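Local coordinates for protein Endonuclease/exonuclease/phosphatase (Leptotrichia buccalis C-1013-b, PDB 3TEB) that probably acts as a metal-dependent hydrolase of the endonuclease/exonuclease/phosphatase family, consistent with a nuclease activity that cleaves phosphodiester bonds, at residues A[109-114]-A[123-128]; A[177-182]-A[228-233]; A[195-200]-A[234-239]; A[205-210]-A[241-246]. All blocks are in the same frame, centred on the assembly; numbering follows the deposited sequence.

Interaction 1: A[109-114]-A[123-128]; sequences FYCTFA and RRIVSI
Y110 and R124 form an antiparallel non-hydrogen-bonded pair whose side chains lie on the same face of the sheet. CG of R124 stands anti to the backbone N (chi1 -167°), and bends at chi2 and chi3 lay the chain over one face of the Y110 ring. R124 CD is 4.0 Å from the centroid of the Y110 ring, a CH-pi contact shifted toward the rim. The guanidinium follows with its plane 21° from that of the ring, R124 NH1 coming within 3.6 Å of Y110 CE2. Y110 OH bonds to S84 O, and R124 NE to N83 O. An alanine in place of Y110 would probably leave R124 without the flat surface it lies on and S84 O without its phenol partner. On the other face, I125 CB sits over the F109 ring, 4.2 Å from its centroid, while I125 CG1 meets C111 CB at 3.6 Å. Just past the end of strand 105-110, R123 N donates to T112 OG1 at 3.0 Å and 171°, and that hydroxyl donates to A114 O. The chemistry is thus two-sided, a cationic group layered on a phenol against apolar packing, with a threonine hydroxyl prolonging the ladder.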
loop_
_atom_site.group_PDB
_atom_site.type_symbol
_atom_site.label_atom_id
_atom_site.label_comp_id
_atom_site.label_asym_id
_atom_site.label_seq_id
_atom_site.Cartn_x
_atom_site.Cartn_y
_atom_site.Cartn_z
ATOM N N PHE A 109 -3.941 -13.468 -0.590
ATOM C CA PHE A 109 -3.624 -14.515 0.387
ATOM C C PHE A 109 -3.266 -13.921 1.737
ATOM O O PHE A 109 -2.919 -12.741 1.824
ATOM C CB PHE A 109 -2.460 -15.378 -0.113
ATOM C CG PHE A 109 -1.186 -14.614 -0.290
ATOM C CD1 PHE A 109 -0.990 -13.812 -1.410
ATOM C CD2 PHE A 109 -0.198 -14.666 0.672
ATOM C CE1 PHE A 109 0.172 -13.085 -1.567
ATOM C CE2 PHE A 109 0.960 -13.943 0.520
ATOM C CZ PHE A 109 1.147 -13.150 -0.602
ATOM N N TYR A 110 -3.335 -14.748 2.779
ATOM C CA TYR A 110 -2.962 -14.335 4.120
ATOM C C TYR A 110 -1.481 -14.472 4.316
ATOM O O TYR A 110 -0.910 -15.537 4.083
ATOM C CB TYR A 110 -3.695 -15.156 5.182
ATOM C CG TYR A 110 -5.131 -14.710 5.376
ATOM C CD1 TYR A 110 -5.423 -13.535 6.053
ATOM C CD2 TYR A 110 -6.195 -15.454 4.861
ATOM C CE1 TYR A 110 -6.729 -13.122 6.216
ATOM C CE2 TYR A 110 -7.498 -15.049 5.019
ATOM C CZ TYR A 110 -7.769 -13.881 5.694
ATOM O OH TYR A 110 -9.072 -13.449 5.860
ATOM N N CYS A 111 -0.848 -13.391 4.743
ATOM C CA CYS A 111 0.546 -13.457 5.134
ATOM C C CYS A 111 0.694 -13.737 6.641
ATOM O O CYS A 111 1.802 -13.841 7.161
ATOM C CB CYS A 111 1.246 -12.161 4.757
ATOM S SG CYS A 111 0.852 -10.811 5.864
ATOM N N THR A 112 -0.419 -13.862 7.344
ATOM C CA THR A 112 -0.374 -14.048 8.785
ATOM C C THR A 112 -0.785 -15.462 9.190
ATOM O O THR A 112 -1.369 -16.205 8.398
ATOM C CB THR A 112 -1.274 -13.021 9.475
ATOM O OG1 THR A 112 -2.583 -13.083 8.899
ATOM C CG2 THR A 112 -0.732 -11.634 9.260
ATOM N N PHE A 113 -0.466 -15.840 10.420
ATOM C CA PHE A 113 -0.960 -17.094 10.955
ATOM C C PHE A 113 -2.488 -17.043 11.127
ATOM O O PHE A 113 -3.194 -17.980 10.731
ATOM C CB PHE A 113 -0.271 -17.439 12.271
ATOM C CG PHE A 113 -0.761 -18.716 12.890
ATOM C CD1 PHE A 113 -0.244 -19.942 12.485
ATOM C CD2 PHE A 113 -1.751 -18.691 13.877
ATOM C CE1 PHE A 113 -0.698 -21.129 13.044
ATOM C CE2 PHE A 113 -2.218 -19.875 14.457
ATOM C CZ PHE A 113 -1.684 -21.099 14.039
ATOM N N ALA A 114 -2.986 -15.957 11.717
ATOM C CA ALA A 114 -4.424 -15.705 11.796
ATOM C C ALA A 114 -4.996 -15.555 10.396
ATOM O O ALA A 114 -4.430 -14.840 9.568
ATOM C CB ALA A 114 -4.690 -14.454 12.581
ATOM N N ARG A 123 -4.311 -10.716 8.190
ATOM C CA ARG A 123 -4.018 -9.758 7.123
ATOM C C ARG A 123 -3.810 -10.430 5.790
ATOM O O ARG A 123 -2.921 -11.250 5.637
ATOM C CB ARG A 123 -2.779 -8.937 7.463
ATOM C CG ARG A 123 -2.830 -8.249 8.804
ATOM C CD ARG A 123 -3.855 -7.151 8.786
ATOM N NE ARG A 123 -4.119 -6.653 10.131
ATOM C CZ ARG A 123 -3.614 -5.526 10.621
ATOM N NH1 ARG A 123 -2.822 -4.765 9.875
ATOM N NH2 ARG A 123 -3.908 -5.157 11.858
ATOM N N ARG A 124 -4.634 -10.072 4.824
ATOM C CA ARG A 124 -4.536 -10.600 3.473
ATOM C C ARG A 124 -3.686 -9.620 2.631
ATOM O O ARG A 124 -3.749 -8.405 2.827
ATOM C CB ARG A 124 -5.950 -10.770 2.907
ATOM C CG ARG A 124 -6.100 -11.577 1.646
ATOM C CD ARG A 124 -6.846 -12.892 1.828
ATOM N NE ARG A 124 -8.255 -12.702 2.123
ATOM C CZ ARG A 124 -9.191 -13.651 2.045
ATOM N NH1 ARG A 124 -8.879 -14.870 1.661
ATOM N NH2 ARG A 124 -10.456 -13.375 2.362
ATOM N N ILE A 125 -2.875 -10.155 1.720
ATOM C CA ILE A 125 -2.037 -9.348 0.833
ATOM C C ILE A 125 -2.576 -9.406 -0.593
ATOM O O ILE A 125 -3.163 -10.401 -1.006
ATOM C CB ILE A 125 -0.601 -9.886 0.846
ATOM C CG1 ILE A 125 -0.060 -9.969 2.285
ATOM C CG2 ILE A 125 0.297 -9.065 -0.030
ATOM C CD1 ILE A 125 0.272 -8.606 2.958
ATOM N N VAL A 126 -2.399 -8.338 -1.350
ATOM C CA VAL A 126 -2.754 -8.378 -2.757
ATOM C C VAL A 126 -1.492 -8.243 -3.586
ATOM O O VAL A 126 -0.725 -7.285 -3.405
ATOM C CB VAL A 126 -3.744 -7.275 -3.139
ATOM C CG1 VAL A 126 -3.986 -7.259 -4.632
ATOM C CG2 VAL A 126 -5.032 -7.527 -2.453
ATOM N N SER A 127 -1.268 -9.203 -4.483
ATOM C CA SER A 127 -0.153 -9.107 -5.411
ATOM C C SER A 127 -0.620 -9.017 -6.848
ATOM O O SER A 127 -1.694 -9.499 -7.205
ATOM C CB SER A 127 0.827 -10.255 -5.238
ATOM O OG SER A 127 0.336 -11.427 -5.841
ATOM N N ILE A 128 0.229 -8.400 -7.657
ATOM C CA ILE A 128 -0.026 -8.133 -9.048
ATOM C C ILE A 128 1.263 -8.457 -9.836
ATOM O O ILE A 128 2.369 -8.169 -9.374
ATOM C CB ILE A 128 -0.559 -6.665 -9.184
ATOM C CG1 ILE A 128 -1.811 -6.640 -10.016
ATOM C CG2 ILE A 128 0.461 -5.636 -9.664
ATOM C CD1 ILE A 128 -2.902 -7.413 -9.356
#

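Interaction 2: A[177-182]-A[228-233]; sequences FNTDAI and LDYIFS
Y230 OH donates to T179 O, with the carbonyl oxygen in the plane of the phenol ring at its edge; the bond is modelled very short, a length that is doubtful at this resolution. The second polar tie is between backbones, F177 N giving to L228 O at 3.0 Å with an N-H...O angle of 158°. T179 OG1 donates to F177 O from above the carbonyl plane, a bond within the loop that may steady the backbone leading to T179 O. Around these bonds the packing begins with L228, whose CD2 lies 3.4 Å from T179 C and also meets the next amide, D180 N. A181 CB rests against Y230 OH.

The deeper part is an aromatic cluster of F177, Y230 and F232. F177 CG is anti to its carbonyl carbon (chi1 -78°), and the ring receives the edge of F232 on one face: F232 CE2 stands over the centre of the F177 ring, the centroids are 4.9 Å apart and the planes meet at 88°, a T-shaped pair. Y230 CD2 touches F177 CB at 3.8 Å. An alanine at F177 would probably deprive the F232 edge of its face and open a gap in the cluster.

N178, bonded through ND2 to M144 O, lies with its side chain about 7 Å from a bound magnesium ion, which puts this loop near the metal site. Strand 225-233 pairs with strand 170-174; helix 185-192 packs I191 on F177 and F232, while I231 turns to strand 4-10 of the other sheet.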
loop_
_atom_site.group_PDB
_atom_site.type_symbol
_atom_site.label_atom_id
_atom_site.label_comp_id
_atom_site.label_asym_id
_atom_site.label_seq_id
_atom_site.Cartn_x
_atom_site.Cartn_y
_atom_site.Cartn_z
ATOM N N PHE A 177 3.786 -0.772 7.531
ATOM C CA PHE A 177 4.453 -1.836 8.275
ATOM C C PHE A 177 4.367 -1.673 9.786
ATOM O O PHE A 177 4.850 -2.540 10.534
ATOM C CB PHE A 177 5.905 -1.988 7.818
ATOM C CG PHE A 177 6.041 -2.724 6.527
ATOM C CD1 PHE A 177 5.733 -2.093 5.316
ATOM C CD2 PHE A 177 6.446 -4.066 6.513
ATOM C CE1 PHE A 177 5.829 -2.785 4.100
ATOM C CE2 PHE A 177 6.551 -4.775 5.304
ATOM C CZ PHE A 177 6.239 -4.132 4.095
ATOM N N ASN A 178 3.734 -0.580 10.228
ATOM C CA ASN A 178 3.600 -0.255 11.648
ATOM C C ASN A 178 4.915 -0.297 12.407
ATOM O O ASN A 178 4.952 -0.759 13.545
ATOM C CB ASN A 178 2.613 -1.202 12.325
ATOM C CG ASN A 178 1.174 -0.803 12.109
ATOM O OD1 ASN A 178 0.802 0.363 12.268
ATOM N ND2 ASN A 178 0.344 -1.778 11.765
ATOM N N THR A 179 5.987 0.179 11.779
ATOM C CA THR A 179 7.326 0.099 12.356
ATOM C C THR A 179 8.115 1.372 12.105
ATOM O O THR A 179 8.359 1.738 10.963
ATOM C CB THR A 179 8.097 -1.087 11.774
ATOM O OG1 THR A 179 7.386 -2.293 12.057
ATOM C CG2 THR A 179 9.466 -1.187 12.391
ATOM N N ASP A 180 8.515 2.041 13.177
ATOM C CA ASP A 180 9.247 3.287 13.048
ATOM C C ASP A 180 10.730 3.039 12.792
ATOM O O ASP A 180 11.434 2.487 13.641
ATOM C CB ASP A 180 9.058 4.146 14.299
ATOM C CG ASP A 180 9.384 5.622 14.060
ATOM O OD1 ASP A 180 9.579 6.027 12.885
ATOM O OD2 ASP A 180 9.437 6.383 15.059
ATOM N N ALA A 181 11.191 3.465 11.617
ATOM C CA ALA A 181 12.596 3.367 11.223
ATOM C C ALA A 181 13.513 4.187 12.129
ATOM O O ALA A 181 14.721 3.954 12.194
ATOM C CB ALA A 181 12.748 3.816 9.802
ATOM N N ILE A 182 12.919 5.151 12.823
ATOM C CA ILE A 182 13.642 6.028 13.735
ATOM C C ILE A 182 13.578 5.495 15.185
ATOM O O ILE A 182 14.627 5.281 15.818
ATOM C CB ILE A 182 13.118 7.493 13.639
ATOM C CG1 ILE A 182 12.679 7.812 12.199
ATOM C CG2 ILE A 182 14.181 8.481 14.131
ATOM C CD1 ILE A 182 11.965 9.134 12.027
ATOM N N LEU A 228 6.491 5.018 9.128
ATOM C CA LEU A 228 5.824 3.745 9.357
ATOM C C LEU A 228 5.487 3.018 8.063
ATOM O O LEU A 228 5.267 1.800 8.056
ATOM C CB LEU A 228 4.529 3.985 10.111
ATOM C CG LEU A 228 4.553 4.435 11.566
ATOM C CD1 LEU A 228 3.145 4.273 12.125
ATOM C CD2 LEU A 228 5.542 3.628 12.397
ATOM N N ASP A 229 5.414 3.787 6.977
ATOM C CA ASP A 229 5.074 3.273 5.652
ATOM C C ASP A 229 6.350 3.116 4.830
ATOM O O ASP A 229 7.301 3.890 4.997
ATOM C CB ASP A 229 4.121 4.243 4.946
ATOM C CG ASP A 229 2.792 4.428 5.697
ATOM O OD1 ASP A 229 2.757 5.183 6.705
ATOM O OD2 ASP A 229 1.774 3.839 5.254
ATOM N N TYR A 230 6.383 2.121 3.945
ATOM C CA TYR A 230 7.587 1.866 3.155
ATOM C C TYR A 230 7.321 1.374 1.750
ATOM O O TYR A 230 6.212 0.979 1.412
ATOM C CB TYR A 230 8.460 0.814 3.830
ATOM C CG TYR A 230 8.867 1.108 5.245
ATOM C CD1 TYR A 230 10.061 1.767 5.519
ATOM C CD2 TYR A 230 8.073 0.701 6.314
ATOM C CE1 TYR A 230 10.454 2.024 6.823
ATOM C CE2 TYR A 230 8.450 0.955 7.621
ATOM C CZ TYR A 230 9.643 1.612 7.869
ATOM O OH TYR A 230 10.022 1.862 9.166
ATOM N N ILE A 231 8.373 1.397 0.944
ATOM C CA ILE A 231 8.421 0.651 -0.297
ATOM C C ILE A 231 9.741 -0.137 -0.323
ATOM O O ILE A 231 10.818 0.433 -0.494
ATOM C CB ILE A 231 8.211 1.569 -1.518
ATOM C CG1 ILE A 231 6.745 1.987 -1.583
ATOM C CG2 ILE A 231 8.560 0.850 -2.814
ATOM C CD1 ILE A 231 6.501 3.242 -2.341
ATOM N N PHE A 232 9.638 -1.448 -0.103
ATOM C CA PHE A 232 10.785 -2.347 -0.085
ATOM C C PHE A 232 10.933 -3.049 -1.421
ATOM O O PHE A 232 9.997 -3.101 -2.226
ATOM C CB PHE A 232 10.632 -3.411 1.009
ATOM C CG PHE A 232 10.617 -2.861 2.403
ATOM C CD1 PHE A 232 11.740 -2.235 2.935
ATOM C CD2 PHE A 232 9.487 -2.986 3.196
ATOM C CE1 PHE A 232 11.723 -1.721 4.232
ATOM C CE2 PHE A 232 9.463 -2.485 4.491
ATOM C CZ PHE A 232 10.583 -1.847 5.009
ATOM N N SER A 233 12.111 -3.625 -1.628
ATOM C CA SER A 233 12.475 -4.293 -2.858
ATOM C C SER A 233 13.271 -5.542 -2.486
ATOM O O SER A 233 13.969 -5.537 -1.471
ATOM C CB SER A 233 13.346 -3.342 -3.672
ATOM O OG SER A 233 13.501 -3.796 -5.001
#

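Interaction 3: A[195-200]-A[234-239]; sequences GLFDTY and NKELKV
F197 packs its ring against the backbone of N234 to E236, and its atoms can be followed outward. F197 CB is 4.0 Å from K235 O, with CG at a similar distance from the same oxygen. Further out, F197 CD2 approaches K235 C at 3.7 Å, and F197 CE2 has N234 O at 3.8 Å, near the ring plane at the edge. The amide N of E236 lies over one face, toward the rim. At the rim atom across from CD2, F197 CE1 is 4.1 Å from E236 OE1, which lies on the same side of the ring plane as that amide N. These are van der Waals contacts, mostly with peptide atoms.

A second touch joins T199 and V239, whose side chains cross at about a right angle: the methyl V239 CG1 meets the carbonyl oxygen T199 O at 3.7 Å, and the methyls CG2 of T199 and V239 meet at 4.1 Å. T199 OG1 is bonded elsewhere, to I231 O. D198 is an N-cap, its OD2 accepting from Y200 N.

Strand 197-198 runs beside strand 225-233, and M202 of helix 199-202 touches F197, E236 and V239. The loop from 234 links strand 225-233 of one sheet to strand 239-245 of the other.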
loop_
_atom_site.group_PDB
_atom_site.type_symbol
_atom_site.label_atom_id
_atom_site.label_comp_id
_atom_site.label_asym_id
_atom_site.label_seq_id
_atom_site.Cartn_x
_atom_site.Cartn_y
_atom_site.Cartn_z
ATOM N N GLY A 195 15.848 -10.060 3.590
ATOM C CA GLY A 195 16.318 -9.949 2.217
ATOM C C GLY A 195 15.603 -8.825 1.503
ATOM O O GLY A 195 15.129 -8.997 0.378
ATOM N N LEU A 196 15.533 -7.671 2.166
ATOM C CA LEU A 196 14.809 -6.523 1.652
ATOM C C LEU A 196 15.657 -5.270 1.587
ATOM O O LEU A 196 16.464 -5.003 2.480
ATOM C CB LEU A 196 13.579 -6.260 2.501
ATOM C CG LEU A 196 12.418 -7.221 2.271
ATOM C CD1 LEU A 196 11.246 -6.812 3.131
ATOM C CD2 LEU A 196 12.012 -7.246 0.811
ATOM N N PHE A 197 15.455 -4.508 0.516
ATOM C CA PHE A 197 16.102 -3.218 0.320
ATOM C C PHE A 197 15.057 -2.101 0.394
ATOM O O PHE A 197 13.969 -2.210 -0.172
ATOM C CB PHE A 197 16.833 -3.190 -1.024
ATOM C CG PHE A 197 17.916 -4.231 -1.153
ATOM C CD1 PHE A 197 19.243 -3.911 -0.887
ATOM C CD2 PHE A 197 17.611 -5.535 -1.544
ATOM C CE1 PHE A 197 20.251 -4.873 -1.007
ATOM C CE2 PHE A 197 18.615 -6.502 -1.662
ATOM C CZ PHE A 197 19.932 -6.167 -1.394
ATOM N N ASP A 198 15.396 -1.029 1.091
ATOM C CA ASP A 198 14.478 0.069 1.341
ATOM C C ASP A 198 14.715 1.208 0.353
ATOM O O ASP A 198 15.761 1.867 0.409
ATOM C CB ASP A 198 14.705 0.553 2.776
ATOM C CG ASP A 198 13.807 1.706 3.174
ATOM O OD1 ASP A 198 13.872 2.073 4.360
ATOM O OD2 ASP A 198 13.043 2.242 2.341
ATOM N N THR A 199 13.742 1.464 -0.526
ATOM C CA THR A 199 13.896 2.490 -1.570
ATOM C C THR A 199 14.126 3.896 -1.042
ATOM O O THR A 199 14.734 4.721 -1.726
ATOM C CB THR A 199 12.727 2.537 -2.549
ATOM O OG1 THR A 199 11.534 2.887 -1.852
ATOM C CG2 THR A 199 12.543 1.202 -3.215
ATOM N N TYR A 200 13.647 4.178 0.166
ATOM C CA TYR A 200 13.955 5.457 0.793
ATOM C C TYR A 200 15.473 5.634 0.914
ATOM O O TYR A 200 16.027 6.644 0.471
ATOM C CB TYR A 200 13.266 5.622 2.158
ATOM C CG TYR A 200 13.640 6.931 2.834
ATOM C CD1 TYR A 200 13.151 8.145 2.360
ATOM C CD2 TYR A 200 14.517 6.958 3.923
ATOM C CE1 TYR A 200 13.512 9.349 2.961
ATOM C CE2 TYR A 200 14.882 8.163 4.535
ATOM C CZ TYR A 200 14.374 9.350 4.046
ATOM O OH TYR A 200 14.727 10.541 4.635
ATOM N N ASN A 234 13.175 -6.606 -3.287
ATOM C CA ASN A 234 13.966 -7.820 -3.044
ATOM C C ASN A 234 15.301 -7.780 -3.755
ATOM O O ASN A 234 16.132 -8.663 -3.582
ATOM C CB ASN A 234 13.203 -9.079 -3.456
ATOM C CG ASN A 234 12.934 -9.144 -4.947
ATOM O OD1 ASN A 234 12.828 -8.118 -5.622
ATOM N ND2 ASN A 234 12.796 -10.356 -5.466
ATOM N N LYS A 235 15.476 -6.752 -4.575
ATOM C CA LYS A 235 16.701 -6.527 -5.316
ATOM C C LYS A 235 17.071 -5.070 -5.143
ATOM O O LYS A 235 16.219 -4.245 -4.823
ATOM C CB LYS A 235 16.493 -6.788 -6.810
ATOM C CG LYS A 235 16.034 -8.187 -7.221
ATOM C CD LYS A 235 16.244 -8.336 -8.718
ATOM C CE LYS A 235 15.176 -9.165 -9.396
ATOM N NZ LYS A 235 15.433 -10.623 -9.353
ATOM N N GLU A 236 18.343 -4.753 -5.374
ATOM C CA GLU A 236 18.813 -3.371 -5.373
ATOM C C GLU A 236 18.344 -2.682 -6.645
ATOM O O GLU A 236 18.382 -3.262 -7.719
ATOM C CB GLU A 236 20.331 -3.331 -5.295
ATOM C CG GLU A 236 20.872 -2.235 -4.402
ATOM C CD GLU A 236 22.295 -2.522 -3.929
ATOM O OE1 GLU A 236 22.746 -3.688 -4.043
ATOM O OE2 GLU A 236 22.967 -1.586 -3.442
ATOM N N LEU A 237 17.895 -1.443 -6.511
ATOM C CA LEU A 237 17.283 -0.730 -7.622
ATOM C C LEU A 237 17.910 0.629 -7.840
ATOM O O LEU A 237 18.572 1.175 -6.954
ATOM C CB LEU A 237 15.786 -0.542 -7.368
ATOM C CG LEU A 237 14.893 -1.769 -7.463
ATOM C CD1 LEU A 237 13.453 -1.350 -7.411
ATOM C CD2 LEU A 237 15.188 -2.520 -8.752
ATOM N N LYS A 238 17.687 1.169 -9.034
ATOM C CA LYS A 238 18.062 2.537 -9.340
ATOM C C LYS A 238 16.860 3.420 -9.024
ATOM O O LYS A 238 15.895 3.485 -9.794
ATOM C CB LYS A 238 18.519 2.652 -10.803
ATOM C CG LYS A 238 18.791 4.067 -11.302
ATOM C CD LYS A 238 19.708 4.864 -10.378
ATOM C CE LYS A 238 19.622 6.338 -10.713
ATOM N NZ LYS A 238 20.448 6.691 -11.901
ATOM N N VAL A 239 16.927 4.071 -7.864
ATOM C CA VAL A 239 15.807 4.841 -7.313
ATOM C C VAL A 239 16.128 6.333 -7.390
ATOM O O VAL A 239 16.911 6.856 -6.594
ATOM C CB VAL A 239 15.494 4.437 -5.841
ATOM C CG1 VAL A 239 14.238 5.119 -5.353
ATOM C CG2 VAL A 239 15.366 2.932 -5.701
#

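Interaction 4: A[205-210]-A[241-246]; sequences KKDDGI and ESKVIF
D207 meets V244 because its CG stands between the backbone N and the carbonyl carbon (chi1 54°), turning the carboxylate toward strand 239-245. D207 OD2 accepts from V244 N at 2.9 Å with a nearly straight N-H...O angle of 174°; the donor comes on the syn side, 20° out of the carboxylate plane. K243 sets its CG beside its own backbone N and bends at chi2, which carries the aliphatic chain past the loop: K243 CD is 3.9 Å from D207 CG, and K243 CE is 3.9 Å from K206 CA. The charged end does not go to the aspartate. A further bend at chi4 takes K243 NZ to E241 OE2, a 3.4 Å salt bridge within the strand, while D207 OD2 and K243 NZ remain 5.7 Å apart, where opposite charges may still attract weakly.

Strand 205-206 is an edge strand of one of the two large sheets of this DNase I-like alpha/beta fold, lying parallel to strand 239-245, which pairs on its other side with strand 259-264. S242 N donates to K205 O at 3.0 Å, but the pairing is loose, and D207 carries the attachment onward by side chain where the short strand stops. K206 NZ turns back to Y200 O and V201 O.

Beyond D207 comes an Asx turn, D208 OD1 accepting from I210 N at 3.3 Å. G209 occupies a positive-phi position. V244 directs its side chain into this turn: V244 CG2 lies 3.4 Å from I210 O and also touches G209 C.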
loop_
_atom_site.group_PDB
_atom_site.type_symbol
_atom_site.label_atom_id
_atom_site.label_comp_id
_atom_site.label_asym_id
_atom_site.label_seq_id
_atom_site.Cartn_x
_atom_site.Cartn_y
_atom_site.Cartn_z
ATOM N N LYS A 205 17.447 11.292 -4.527
ATOM C CA LYS A 205 16.882 12.449 -3.831
ATOM C C LYS A 205 15.808 11.984 -2.855
ATOM O O LYS A 205 15.014 11.102 -3.179
ATOM C CB LYS A 205 16.305 13.446 -4.835
ATOM C CG LYS A 205 17.364 14.347 -5.419
ATOM C CD LYS A 205 17.099 14.767 -6.857
ATOM C CE LYS A 205 18.322 15.530 -7.380
ATOM N NZ LYS A 205 18.125 16.229 -8.683
ATOM N N LYS A 206 15.800 12.564 -1.656
ATOM C CA LYS A 206 14.794 12.245 -0.638
ATOM C C LYS A 206 14.551 13.422 0.285
ATOM O O LYS A 206 15.396 14.310 0.421
ATOM C CB LYS A 206 15.195 11.017 0.186
ATOM C CG LYS A 206 16.661 10.963 0.595
ATOM C CD LYS A 206 16.926 9.823 1.575
ATOM C CE LYS A 206 18.350 9.284 1.476
ATOM N NZ LYS A 206 18.508 8.464 0.240
ATOM N N ASP A 207 13.373 13.426 0.901
ATOM C CA ASP A 207 13.046 14.353 1.979
ATOM C C ASP A 207 13.257 13.617 3.306
ATOM O O ASP A 207 13.843 12.528 3.319
ATOM C CB ASP A 207 11.603 14.862 1.833
ATOM C CG ASP A 207 10.564 13.722 1.734
ATOM O OD1 ASP A 207 10.910 12.528 1.968
ATOM O OD2 ASP A 207 9.384 14.038 1.423
ATOM N N ASP A 208 12.778 14.200 4.408
ATOM C CA ASP A 208 12.915 13.601 5.749
ATOM C C ASP A 208 12.223 12.240 5.925
ATOM O O ASP A 208 12.565 11.473 6.831
ATOM C CB ASP A 208 12.434 14.579 6.822
ATOM C CG ASP A 208 10.978 14.991 6.644
ATOM O OD1 ASP A 208 10.205 14.289 5.940
ATOM O OD2 ASP A 208 10.614 16.035 7.230
ATOM N N GLY A 209 11.244 11.970 5.065
ATOM C CA GLY A 209 10.620 10.665 4.970
ATOM C C GLY A 209 9.510 10.352 5.957
ATOM O O GLY A 209 8.997 9.235 5.960
ATOM N N ILE A 210 9.136 11.326 6.783
ATOM C CA ILE A 210 8.073 11.178 7.785
ATOM C C ILE A 210 6.720 10.864 7.140
ATOM O O ILE A 210 6.273 11.608 6.264
ATOM C CB ILE A 210 7.972 12.476 8.645
ATOM C CG1 ILE A 210 9.298 12.737 9.376
ATOM C CG2 ILE A 210 6.787 12.445 9.634
ATOM C CD1 ILE A 210 9.848 11.529 10.152
ATOM N N GLU A 241 14.190 9.041 -6.891
ATOM C CA GLU A 241 13.521 9.920 -5.920
ATOM C C GLU A 241 12.555 9.190 -4.975
ATOM O O GLU A 241 11.899 8.231 -5.365
ATOM C CB GLU A 241 12.759 11.009 -6.669
ATOM C CG GLU A 241 12.085 12.051 -5.771
ATOM C CD GLU A 241 11.711 13.332 -6.514
ATOM O OE1 GLU A 241 11.765 13.337 -7.767
ATOM O OE2 GLU A 241 11.371 14.336 -5.843
ATOM N N SER A 242 12.454 9.664 -3.738
ATOM C CA SER A 242 11.454 9.156 -2.802
ATOM C C SER A 242 10.858 10.268 -1.947
ATOM O O SER A 242 11.405 10.612 -0.902
ATOM C CB SER A 242 12.054 8.083 -1.897
ATOM O OG SER A 242 11.149 7.732 -0.861
ATOM N N LYS A 243 9.732 10.822 -2.380
ATOM C CA LYS A 243 9.090 11.895 -1.625
ATOM C C LYS A 243 7.864 11.430 -0.842
ATOM O O LYS A 243 7.209 10.452 -1.211
ATOM C CB LYS A 243 8.720 13.078 -2.536
ATOM C CG LYS A 243 9.910 13.802 -3.142
ATOM C CD LYS A 243 11.085 13.932 -2.141
ATOM C CE LYS A 243 12.403 14.380 -2.794
ATOM N NZ LYS A 243 12.439 15.847 -2.989
ATOM N N VAL A 244 7.570 12.140 0.245
ATOM C CA VAL A 244 6.302 11.989 0.933
ATOM C C VAL A 244 5.295 12.883 0.218
ATOM O O VAL A 244 5.668 13.911 -0.346
ATOM C CB VAL A 244 6.422 12.338 2.430
ATOM C CG1 VAL A 244 5.071 12.228 3.129
ATOM C CG2 VAL A 244 7.428 11.415 3.097
ATOM N N ILE A 245 4.035 12.467 0.214
ATOM C CA ILE A 245 2.966 13.207 -0.442
ATOM C C ILE A 245 1.694 13.189 0.433
ATOM O O ILE A 245 1.524 12.297 1.294
ATOM C CB ILE A 245 2.723 12.686 -1.891
ATOM C CG1 ILE A 245 1.683 13.532 -2.615
ATOM C CG2 ILE A 245 2.338 11.222 -1.894
ATOM C CD1 ILE A 245 1.684 13.341 -4.101
ATOM N N PHE A 246 0.828 14.185 0.217
ATOM C CA PHE A 246 -0.413 14.394 0.987
ATOM C C PHE A 246 -0.124 14.716 2.440
ATOM O O PHE A 246 -0.656 14.072 3.342
ATOM C CB PHE A 246 -1.378 13.205 0.874
ATOM C CG PHE A 246 -1.663 12.791 -0.534
ATOM C CD1 PHE A 246 -2.126 13.713 -1.462
ATOM C CD2 PHE A 246 -1.468 11.479 -0.935
ATOM C CE1 PHE A 246 -2.385 13.333 -2.773
ATOM C CE2 PHE A 246 -1.726 11.085 -2.243
ATOM C CZ PHE A 246 -2.188 12.010 -3.165
#

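Overall arrangement
Interactions 2 and 3 share strand 225-233: S233 O meets F197 N and I231 O meets T199 OG1, so the strand that carries the aromatic cluster also holds 195-200. Interaction 4 lies in the other large sheet and joins interaction 3 through Y200, whose OH reaches D207 O; it touches interaction 2 where I182 meets I210. Interaction 1, the most buried, touches none of the others, though it belongs to the same sheet as interactions 2 and 3; those two and 4 are only partly buried. The chemistry differs: a short antiparallel ladder with an arginine layered on a tyrosine in 1, rings and a phenol bond near the metal site in 2, a ring against peptide atoms and no polar bond between the segments in 3, carboxylate-to-amide bonding at the sheet edge in 4.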